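Long-range contacts in endo-beta-mannanase (Opitutaceae bacterium TAV5, PDB 7BOB), which acts as a homotrimeric exo-beta-1,4-mannosidase of glycosyl hydrolase family 5, probably cutting mannose from the ends of beta-1,4-linked manno-oligosaccharides in the termite hindgut: residues I201-W206 and Y394-H399; I191-D196 and P229-I234; P68-Y73 and P111-D116. One frame throughout, in Å; residues are numbered along the deposited sequence.

Interaction 1 (I201-W206 and Y394-H399)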
loop_
_atom_site.group_PDB
_atom_site.type_symbol
_atom_site.label_atom_id
_atom_site.label_comp_id
_atom_site.label_asym_id
_atom_site.label_seq_id
_atom_site.Cartn_x
_atom_site.Cartn_y
_atom_site.Cartn_z
ATOM N N ILE A 201 14.574 8.508 -10.560
ATOM C CA ILE A 201 13.507 8.703 -9.584
ATOM C C ILE A 201 12.848 7.400 -9.111
ATOM O O ILE A 201 12.003 7.453 -8.206
ATOM C CB ILE A 201 12.431 9.662 -10.137
ATOM C CG1 ILE A 201 11.661 8.989 -11.284
ATOM C CG2 ILE A 201 13.074 11.028 -10.582
ATOM C CD1 ILE A 201 10.303 9.603 -11.556
ATOM N N ALA A 202 13.173 6.242 -9.704
ATOM C CA ALA A 202 12.657 4.965 -9.197
ATOM C C ALA A 202 13.762 3.916 -9.194
ATOM O O ALA A 202 14.878 4.154 -9.670
ATOM C CB ALA A 202 11.447 4.481 -10.011
ATOM N N ASP A 203 13.463 2.745 -8.626
ATOM C CA ASP A 203 14.337 1.575 -8.745
ATOM C C ASP A 203 13.587 0.546 -9.582
ATOM O O ASP A 203 12.794 -0.239 -9.066
ATOM C CB ASP A 203 14.761 0.973 -7.410
ATOM C CG ASP A 203 15.815 -0.135 -7.583
ATOM O OD1 ASP A 203 16.302 -0.346 -8.724
ATOM O OD2 ASP A 203 16.179 -0.778 -6.575
ATOM N N THR A 204 13.854 0.574 -10.887
ATOM C CA THR A 204 13.266 -0.327 -11.863
ATOM C C THR A 204 14.195 -1.471 -12.205
ATOM O O THR A 204 13.832 -2.307 -13.023
ATOM C CB THR A 204 12.946 0.434 -13.146
ATOM O OG1 THR A 204 14.192 0.845 -13.745
ATOM C CG2 THR A 204 12.098 1.672 -12.840
ATOM N N GLY A 205 15.395 -1.507 -11.616
ATOM C CA GLY A 205 16.460 -2.368 -12.071
ATOM C C GLY A 205 17.319 -1.763 -13.164
ATOM O O GLY A 205 18.351 -2.351 -13.519
ATOM N N TRP A 206 16.936 -0.599 -13.705
ATOM C CA TRP A 206 17.741 0.106 -14.707
ATOM C C TRP A 206 18.467 1.230 -13.969
ATOM O O TRP A 206 17.911 2.311 -13.746
ATOM C CB TRP A 206 16.866 0.599 -15.854
ATOM C CG TRP A 206 16.389 -0.551 -16.729
ATOM C CD1 TRP A 206 15.239 -1.287 -16.577
ATOM C CD2 TRP A 206 17.069 -1.106 -17.867
ATOM N NE1 TRP A 206 15.161 -2.260 -17.552
ATOM C CE2 TRP A 206 16.269 -2.169 -18.356
ATOM C CE3 TRP A 206 18.276 -0.810 -18.520
ATOM C CZ2 TRP A 206 16.635 -2.932 -19.471
ATOM C CZ3 TRP A 206 18.639 -1.568 -19.617
ATOM C CH2 TRP A 206 17.817 -2.616 -20.091
ATOM N N TYR A 394 20.055 2.542 -4.823
ATOM C CA TYR A 394 18.883 1.738 -5.130
ATOM C C TYR A 394 18.682 0.714 -4.030
ATOM O O TYR A 394 19.645 0.115 -3.544
ATOM C CB TYR A 394 19.035 1.050 -6.496
ATOM C CG TYR A 394 19.276 2.045 -7.617
ATOM C CD1 TYR A 394 18.204 2.624 -8.300
ATOM C CD2 TYR A 394 20.566 2.417 -7.987
ATOM C CE1 TYR A 394 18.407 3.542 -9.320
ATOM C CE2 TYR A 394 20.787 3.345 -9.013
ATOM C CZ TYR A 394 19.705 3.900 -9.668
ATOM O OH TYR A 394 19.902 4.824 -10.660
ATOM N N HIS A 395 17.426 0.509 -3.644
ATOM C CA HIS A 395 17.127 -0.280 -2.453
ATOM C C HIS A 395 16.776 -1.738 -2.735
ATOM O O HIS A 395 17.024 -2.585 -1.874
ATOM C CB HIS A 395 15.976 0.365 -1.670
ATOM C CG HIS A 395 14.705 0.485 -2.456
ATOM N ND1 HIS A 395 14.596 1.288 -3.576
ATOM C CD2 HIS A 395 13.494 -0.103 -2.297
ATOM C CE1 HIS A 395 13.367 1.208 -4.054
ATOM N NE2 HIS A 395 12.685 0.355 -3.310
ATOM N N ARG A 396 16.202 -2.075 -3.893
ATOM C CA ARG A 396 15.700 -3.441 -4.075
ATOM C C ARG A 396 16.847 -4.441 -4.000
ATOM O O ARG A 396 17.826 -4.328 -4.740
ATOM C CB ARG A 396 14.950 -3.562 -5.398
ATOM C CG ARG A 396 13.686 -2.733 -5.415
ATOM C CD ARG A 396 13.128 -2.624 -6.817
ATOM N NE ARG A 396 12.692 -3.925 -7.332
ATOM C CZ ARG A 396 12.282 -4.133 -8.583
ATOM N NH1 ARG A 396 12.235 -3.119 -9.445
ATOM N NH2 ARG A 396 11.916 -5.347 -8.985
ATOM N N ASN A 397 16.754 -5.371 -3.045
ATOM C CA ASN A 397 17.714 -6.469 -2.880
ATOM C C ASN A 397 19.139 -5.973 -2.645
ATOM O O ASN A 397 20.112 -6.673 -2.948
ATOM C CB ASN A 397 17.657 -7.419 -4.077
ATOM C CG ASN A 397 16.332 -8.136 -4.159
ATOM O OD1 ASN A 397 15.757 -8.508 -3.133
ATOM N ND2 ASN A 397 15.819 -8.306 -5.371
ATOM N N ASN A 398 19.267 -4.768 -2.092
ATOM C CA ASN A 398 20.557 -4.160 -1.766
ATOM C C ASN A 398 20.792 -4.315 -0.262
ATOM O O ASN A 398 20.267 -3.541 0.544
ATOM C CB ASN A 398 20.577 -2.697 -2.173
ATOM C CG ASN A 398 21.967 -2.101 -2.078
ATOM O OD1 ASN A 398 22.818 -2.631 -1.359
ATOM N ND2 ASN A 398 22.211 -1.002 -2.802
ATOM N N HIS A 399 21.595 -5.304 0.111
ATOM C CA HIS A 399 21.827 -5.638 1.508
ATOM C C HIS A 399 22.854 -4.733 2.170
ATOM O O HIS A 399 23.103 -4.883 3.374
ATOM C CB HIS A 399 22.250 -7.102 1.612
ATOM C CG HIS A 399 21.254 -8.046 1.007
ATOM N ND1 HIS A 399 21.584 -8.945 0.014
ATOM C CD2 HIS A 399 19.929 -8.212 1.239
ATOM C CE1 HIS A 399 20.507 -9.629 -0.334
ATOM N NE2 HIS A 399 19.489 -9.204 0.396
#
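The ring of Tyr394 is met at its edge and in its plane by Ala202 O and Asp203 CB. The closest approach there is 3.6 Å, from Tyr394 CE1 to Ala202 O. The Asp203 carboxylate lies obliquely to this ring, the two planes 53° apart. The His395 ring carries Arg396 CG over one face, and His395 CE1 packs 3.6 Å from Asp203 CB. The Arg396 guanidinium is gripped at its edge. Arg396 NH1 donates to Asp203 O at 3.0 Å, almost straight at 163°. The carbonyl oxygen lies in the guanidinium plane, but the donor stands above the carbonyl plane. Arg396 NH2 bonds to Cys163 O, which helps fix the rotation of the group.

Asp203 is the main polar anchor. Its CG is anti to the backbone N (chi1 -173°), which sends the carboxylate to the 394-399 loop. Arg396 N donates to Asp203 OD2 at 3.0 Å, nearly along the C-O axis. OD2 also forms a salt bridge with Arg207, so it is probably held ionised. Asp203 OD1 accepts from Gly205 N at 3.2 Å, an Asx turn. An ST turn follows, with Trp206 N donating to Thr204 OG1. At the far end of Tyr394, the OH bonds to Gln199 O and Leu208 N.

The 201-206 loop follows the fifth strand of the family 5 (beta/alpha)8 barrel. The 394-399 loop, with a type II turn from His395 to Asn398, follows strand 385-389 of the C-terminal mixed sheet. The contact is a buried, mainly polar interface between the barrel and what is probably a separate C-terminal domain.

Interaction 2 (I191-D196 and P229-I234); sequences ILSGCD and PAQPGI
Apolar packing joins the strand 191-192 to the turn that precedes the strand 237-241. The side chains of Ile191 and Ile234 cross at about a right angle. Ile191 CG2 meets Ile234 CD1 at 3.9 Å. CG1 of Ile234 lies anti to the carbonyl carbon (chi1 -64°), and the bend at chi2 (-69°) brings CD1 to the 191-196 side. The other branch, Ile234 CG2, rests 3.7 Å from Ile191 O. Ile191 CD1, the tip of the longer branch, lies 3.8 Å from Gly233 O.

The polar link runs through one water. Ser193 OG donates to it at 2.8 Å, and the water donates to Gln231 OE1, also at 2.8 Å. Ser193 CB comes to 3.4 Å from Gln231 OE1. Gln231 reaches across with an extended chain, and its NE2 bonds to Gln199 OE1 and Arg207 O. Its amide is thus held at both ends.

Turn hydrogen bonds shape each segment. Cys195 N donates to Ser193 OG at 3.0 Å and close to straight, which makes an ST turn. Ser193 OG also bonds to Thr238 OG1 on the next strand. An alanine here would lose the hydroxyl, and with it the ST-turn bond and the bond to Thr238; the bridging water would probably be held less firmly. On the other side, Ile234 N donates to Gln231 O at 3.2 Å and closes a type II turn, with Gly233 at its positive-phi position.

Ile191 also shares backbone hydrogen bonds with Asp235 and Val236, just before the strand 237-241. The fifth and sixth strands meet here, closing the (beta/alpha)8 barrel of a family 5 hydrolase.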
loop_
_atom_site.group_PDB
_atom_site.type_symbol
_atom_site.label_atom_id
_atom_site.label_comp_id
_atom_site.label_asym_id
_atom_site.label_seq_id
_atom_site.Cartn_x
_atom_site.Cartn_y
_atom_site.Cartn_z
ATOM N N ILE A 191 25.671 0.794 -28.421
ATOM C CA ILE A 191 24.355 0.412 -27.917
ATOM C C ILE A 191 23.923 1.429 -26.865
ATOM O O ILE A 191 24.699 1.780 -25.966
ATOM C CB ILE A 191 24.365 -1.017 -27.349
ATOM C CG1 ILE A 191 24.969 -1.978 -28.382
ATOM C CG2 ILE A 191 22.964 -1.467 -27.000
ATOM C CD1 ILE A 191 25.179 -3.378 -27.863
ATOM N N LEU A 192 22.704 1.929 -27.008
ATOM C CA LEU A 192 22.104 2.829 -26.041
ATOM C C LEU A 192 21.015 2.069 -25.303
ATOM O O LEU A 192 20.426 1.123 -25.841
ATOM C CB LEU A 192 21.514 4.068 -26.714
ATOM C CG LEU A 192 22.371 4.775 -27.769
ATOM C CD1 LEU A 192 22.003 4.354 -29.168
ATOM C CD2 LEU A 192 22.189 6.261 -27.629
ATOM N N SER A 193 20.753 2.489 -24.061
ATOM C CA SER A 193 19.753 1.804 -23.249
ATOM C C SER A 193 18.336 2.120 -23.705
ATOM O O SER A 193 17.500 1.222 -23.766
ATOM C CB SER A 193 19.918 2.182 -21.775
ATOM O OG SER A 193 19.290 3.421 -21.507
ATOM N N GLY A 194 18.033 3.376 -24.024
ATOM C CA GLY A 194 16.662 3.768 -24.291
ATOM C C GLY A 194 15.840 4.121 -23.054
ATOM O O GLY A 194 14.632 4.377 -23.179
ATOM N N CYS A 195 16.454 4.154 -21.874
ATOM C CA CYS A 195 15.755 4.394 -20.618
ATOM C C CYS A 195 15.451 5.881 -20.412
ATOM O O CYS A 195 16.025 6.765 -21.063
ATOM C CB CYS A 195 16.590 3.861 -19.452
ATOM S SG CYS A 195 16.698 2.043 -19.403
ATOM N N ASP A 196 14.542 6.158 -19.473
ATOM C CA ASP A 196 14.133 7.530 -19.225
ATOM C C ASP A 196 14.547 7.958 -17.823
ATOM O O ASP A 196 15.452 7.358 -17.230
ATOM C CB ASP A 196 12.623 7.700 -19.461
ATOM C CG ASP A 196 11.758 6.863 -18.508
ATOM O OD1 ASP A 196 12.238 6.484 -17.426
ATOM O OD2 ASP A 196 10.580 6.583 -18.835
ATOM N N PRO A 229 28.643 -0.002 -15.323
ATOM C CA PRO A 229 28.565 -1.475 -15.220
ATOM C C PRO A 229 27.216 -2.026 -14.750
ATOM O O PRO A 229 26.956 -3.221 -14.956
ATOM C CB PRO A 229 29.673 -1.816 -14.212
ATOM C CG PRO A 229 30.566 -0.595 -14.184
ATOM C CD PRO A 229 29.671 0.572 -14.440
ATOM N N ALA A 230 26.358 -1.212 -14.128
ATOM C CA ALA A 230 25.029 -1.691 -13.768
ATOM C C ALA A 230 24.157 -1.888 -14.987
ATOM O O ALA A 230 23.112 -2.538 -14.885
ATOM C CB ALA A 230 24.340 -0.726 -12.804
ATOM N N GLN A 231 24.570 -1.340 -16.133
ATOM C CA GLN A 231 23.935 -1.569 -17.428
ATOM C C GLN A 231 24.997 -2.180 -18.336
ATOM O O GLN A 231 25.609 -1.488 -19.169
ATOM C CB GLN A 231 23.357 -0.273 -17.994
ATOM C CG GLN A 231 22.145 0.254 -17.203
ATOM C CD GLN A 231 21.661 1.606 -17.701
ATOM O OE1 GLN A 231 21.691 1.882 -18.894
ATOM N NE2 GLN A 231 21.238 2.460 -16.787
ATOM N N PRO A 232 25.249 -3.478 -18.199
ATOM C CA PRO A 232 26.374 -4.089 -18.911
ATOM C C PRO A 232 26.178 -4.027 -20.415
ATOM O O PRO A 232 25.079 -4.245 -20.932
ATOM C CB PRO A 232 26.369 -5.532 -18.406
ATOM C CG PRO A 232 24.932 -5.769 -18.030
ATOM C CD PRO A 232 24.485 -4.470 -17.428
ATOM N N GLY A 233 27.258 -3.707 -21.116
ATOM C CA GLY A 233 27.195 -3.658 -22.560
ATOM C C GLY A 233 26.592 -2.404 -23.150
ATOM O O GLY A 233 26.424 -2.347 -24.372
ATOM N N ILE A 234 26.272 -1.392 -22.337
ATOM C CA ILE A 234 25.651 -0.159 -22.820
ATOM C C ILE A 234 26.727 0.917 -22.933
ATOM O O ILE A 234 27.373 1.261 -21.937
ATOM C CB ILE A 234 24.517 0.295 -21.889
ATOM C CG1 ILE A 234 23.391 -0.751 -21.879
ATOM C CG2 ILE A 234 24.002 1.665 -22.324
ATOM C CD1 ILE A 234 22.656 -0.827 -23.183
HETATM O O HOH W 1 20.918 4.529 -19.558
#

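Interaction 3 (P68-Y73 and P111-D116); sequences PRPGEY and PPWKSD
Pro70 lies over one face of the Trp113 indole. The two side chains slide past each other in opposite directions. Pro70 CG sits over the five-membered ring of Trp113, 3.9 Å from its centroid and 23° off the ring normal, a CH-pi contact. Pro70 CG is 3.6 Å from Trp113 CG, and Pro70 CD is equally near Trp113 CD1. The opposite face of the indole carries Pro111 CB, from Trp113's own segment, set toward the rim. The indole is therefore held between two prolines. Its CG takes the crowded position between the backbone N and the carbonyl carbon (chi1 42°), which turns the ring to the 68-73 loop.

Pro68 meets the ring in another way. Its carbonyl lies at the ring edge, with Pro68 O 3.6 Å from Trp113 CD1. Pro68 O is also 3.4 Å from Pro112 CG. Trp113 NE1 lies 3.5 Å from Arg69 C, but its hydrogen bond goes to Glu67 O, just before the 68-73 loop. That bond probably helps fix the rotation of the indole.

Both loops follow neighbouring strands of the (beta/alpha)8 barrel. The 68-73 loop lies between the second strand, 56-62, and the helix 75-89. The 111-116 loop lies between the third strand, 94-101, and the helix 124-141, whose Arg129 also touches Trp113.

Each segment folds into a beta turn. Pro70 and Gly71 form the corner of a type II turn, closed by Glu72 N to Arg69 O at 3.0 Å. Pro112 and Trp113 form the corner of a type I turn. Across the first turn, Arg69 NH2 makes a salt bridge to Glu72 OE1 at 3.0 Å, meeting the oxygen from above the carboxylate plane.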
loop_
_atom_site.group_PDB
_atom_site.type_symbol
_atom_site.label_atom_id
_atom_site.label_comp_id
_atom_site.label_asym_id
_atom_site.label_seq_id
_atom_site.Cartn_x
_atom_site.Cartn_y
_atom_site.Cartn_z
ATOM N N PRO A 68 5.954 -12.283 -35.962
ATOM C CA PRO A 68 4.559 -12.609 -35.628
ATOM C C PRO A 68 4.370 -14.015 -35.085
ATOM O O PRO A 68 3.366 -14.263 -34.406
ATOM C CB PRO A 68 3.824 -12.428 -36.963
ATOM C CG PRO A 68 4.898 -12.551 -38.000
ATOM C CD PRO A 68 6.121 -11.959 -37.387
ATOM N N ARG A 69 5.283 -14.936 -35.362
ATOM C CA ARG A 69 5.247 -16.275 -34.796
ATOM C C ARG A 69 6.653 -16.608 -34.320
ATOM O O ARG A 69 7.623 -16.042 -34.828
ATOM C CB ARG A 69 4.750 -17.320 -35.826
ATOM C CG ARG A 69 3.253 -17.187 -36.165
ATOM C CD ARG A 69 2.866 -17.872 -37.500
ATOM N NE ARG A 69 3.868 -17.649 -38.548
ATOM C CZ ARG A 69 3.949 -16.545 -39.300
ATOM N NH1 ARG A 69 3.072 -15.555 -39.130
ATOM N NH2 ARG A 69 4.906 -16.423 -40.222
ATOM N N PRO A 70 6.796 -17.485 -33.329
ATOM C CA PRO A 70 8.128 -17.671 -32.718
ATOM C C PRO A 70 9.130 -18.186 -33.740
ATOM O O PRO A 70 8.927 -19.229 -34.359
ATOM C CB PRO A 70 7.876 -18.689 -31.596
ATOM C CG PRO A 70 6.380 -18.721 -31.415
ATOM C CD PRO A 70 5.765 -18.342 -32.713
ATOM N N GLY A 71 10.214 -17.437 -33.919
ATOM C CA GLY A 71 11.268 -17.812 -34.845
ATOM C C GLY A 71 10.975 -17.577 -36.314
ATOM O O GLY A 71 11.848 -17.830 -37.152
ATOM N N GLU A 72 9.782 -17.111 -36.656
ATOM C CA GLU A 72 9.414 -16.806 -38.035
ATOM C C GLU A 72 9.414 -15.293 -38.201
ATOM O O GLU A 72 8.513 -14.612 -37.702
ATOM C CB GLU A 72 8.040 -17.377 -38.362
ATOM C CG GLU A 72 7.909 -18.859 -38.111
ATOM C CD GLU A 72 6.625 -19.403 -38.681
ATOM O OE1 GLU A 72 6.292 -19.025 -39.828
ATOM O OE2 GLU A 72 5.943 -20.182 -37.981
ATOM N N TYR A 73 10.412 -14.769 -38.891
ATOM C CA TYR A 73 10.538 -13.332 -39.066
ATOM C C TYR A 73 9.885 -12.904 -40.372
ATOM O O TYR A 73 10.087 -13.534 -41.414
ATOM C CB TYR A 73 12.013 -12.923 -39.031
ATOM C CG TYR A 73 12.725 -13.405 -37.786
ATOM C CD1 TYR A 73 12.603 -12.720 -36.583
ATOM C CD2 TYR A 73 13.501 -14.554 -37.804
ATOM C CE1 TYR A 73 13.245 -13.169 -35.432
ATOM C CE2 TYR A 73 14.140 -15.013 -36.665
ATOM C CZ TYR A 73 14.012 -14.316 -35.484
ATOM O OH TYR A 73 14.651 -14.762 -34.351
ATOM N N PRO A 111 4.942 -9.519 -29.126
ATOM C CA PRO A 111 4.498 -10.573 -30.043
ATOM C C PRO A 111 3.363 -11.360 -29.433
ATOM O O PRO A 111 3.280 -11.514 -28.197
ATOM C CB PRO A 111 5.756 -11.435 -30.228
ATOM C CG PRO A 111 6.905 -10.461 -30.023
ATOM C CD PRO A 111 6.402 -9.530 -28.904
ATOM N N PRO A 112 2.429 -11.850 -30.252
ATOM C CA PRO A 112 1.264 -12.562 -29.692
ATOM C C PRO A 112 1.629 -13.825 -28.930
ATOM O O PRO A 112 0.877 -14.224 -28.035
ATOM C CB PRO A 112 0.404 -12.869 -30.925
ATOM C CG PRO A 112 1.310 -12.711 -32.113
ATOM C CD PRO A 112 2.343 -11.692 -31.715
ATOM N N TRP A 113 2.778 -14.438 -29.223
ATOM C CA TRP A 113 3.210 -15.651 -28.542
ATOM C C TRP A 113 3.840 -15.395 -27.178
ATOM O O TRP A 113 4.277 -16.351 -26.523
ATOM C CB TRP A 113 4.195 -16.420 -29.419
ATOM C CG TRP A 113 5.201 -15.561 -30.117
ATOM C CD1 TRP A 113 5.109 -15.042 -31.387
ATOM C CD2 TRP A 113 6.473 -15.137 -29.605
ATOM N NE1 TRP A 113 6.245 -14.345 -31.694
ATOM C CE2 TRP A 113 7.099 -14.381 -30.617
ATOM C CE3 TRP A 113 7.149 -15.341 -28.400
ATOM C CZ2 TRP A 113 8.360 -13.804 -30.449
ATOM C CZ3 TRP A 113 8.408 -14.777 -28.243
ATOM C CH2 TRP A 113 8.996 -14.014 -29.259
ATOM N N LYS A 114 3.915 -14.148 -26.732
ATOM C CA LYS A 114 4.301 -13.853 -25.361
ATOM C C LYS A 114 3.023 -13.599 -24.569
ATOM O O LYS A 114 2.244 -12.698 -24.910
ATOM C CB LYS A 114 5.242 -12.650 -25.283
ATOM C CG LYS A 114 5.437 -12.078 -23.868
ATOM C CD LYS A 114 5.970 -10.635 -23.914
ATOM C CE LYS A 114 6.044 -9.981 -22.519
ATOM N NZ LYS A 114 4.749 -10.095 -21.811
ATOM N N SER A 115 2.788 -14.421 -23.548
ATOM C CA SER A 115 1.654 -14.216 -22.669
ATOM C C SER A 115 2.017 -13.218 -21.576
ATOM O O SER A 115 3.196 -12.956 -21.297
ATOM C CB SER A 115 1.217 -15.531 -22.035
ATOM O OG SER A 115 2.094 -15.852 -20.971
ATOM N N ASP A 116 0.983 -12.662 -20.941
ATOM C CA ASP A 116 1.242 -11.741 -19.842
ATOM C C ASP A 116 1.895 -12.440 -18.663
ATOM O O ASP A 116 2.521 -11.770 -17.840
ATOM C CB ASP A 116 -0.048 -11.048 -19.410
ATOM C CG ASP A 116 -0.798 -10.443 -20.580
ATOM O OD1 ASP A 116 -0.137 -9.915 -21.518
ATOM O OD2 ASP A 116 -2.048 -10.521 -20.576
#

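Interactions 1 and 2 are buried, while interaction 3 lies at the surface, its centre about 32 Å from the centre of the chain. All three involve the barrel. Interaction 2 joins the fifth strand to the loop leading into the sixth, interaction 3 joins loops after the second and third, and interaction 1 ties the barrel to the probable C-terminal domain. Interactions 1 and 2 alternate along the chain and touch, with Trp206 CE3 3.4 Å from Cys195 SG. Interaction 3 stands apart, its nearest atoms about 13 Å from interaction 1 and about 16 Å from interaction 2. Direct polar bonds carry interaction 1, isoleucines and a water carry interaction 2, and proline-tryptophan packing carries interaction 3.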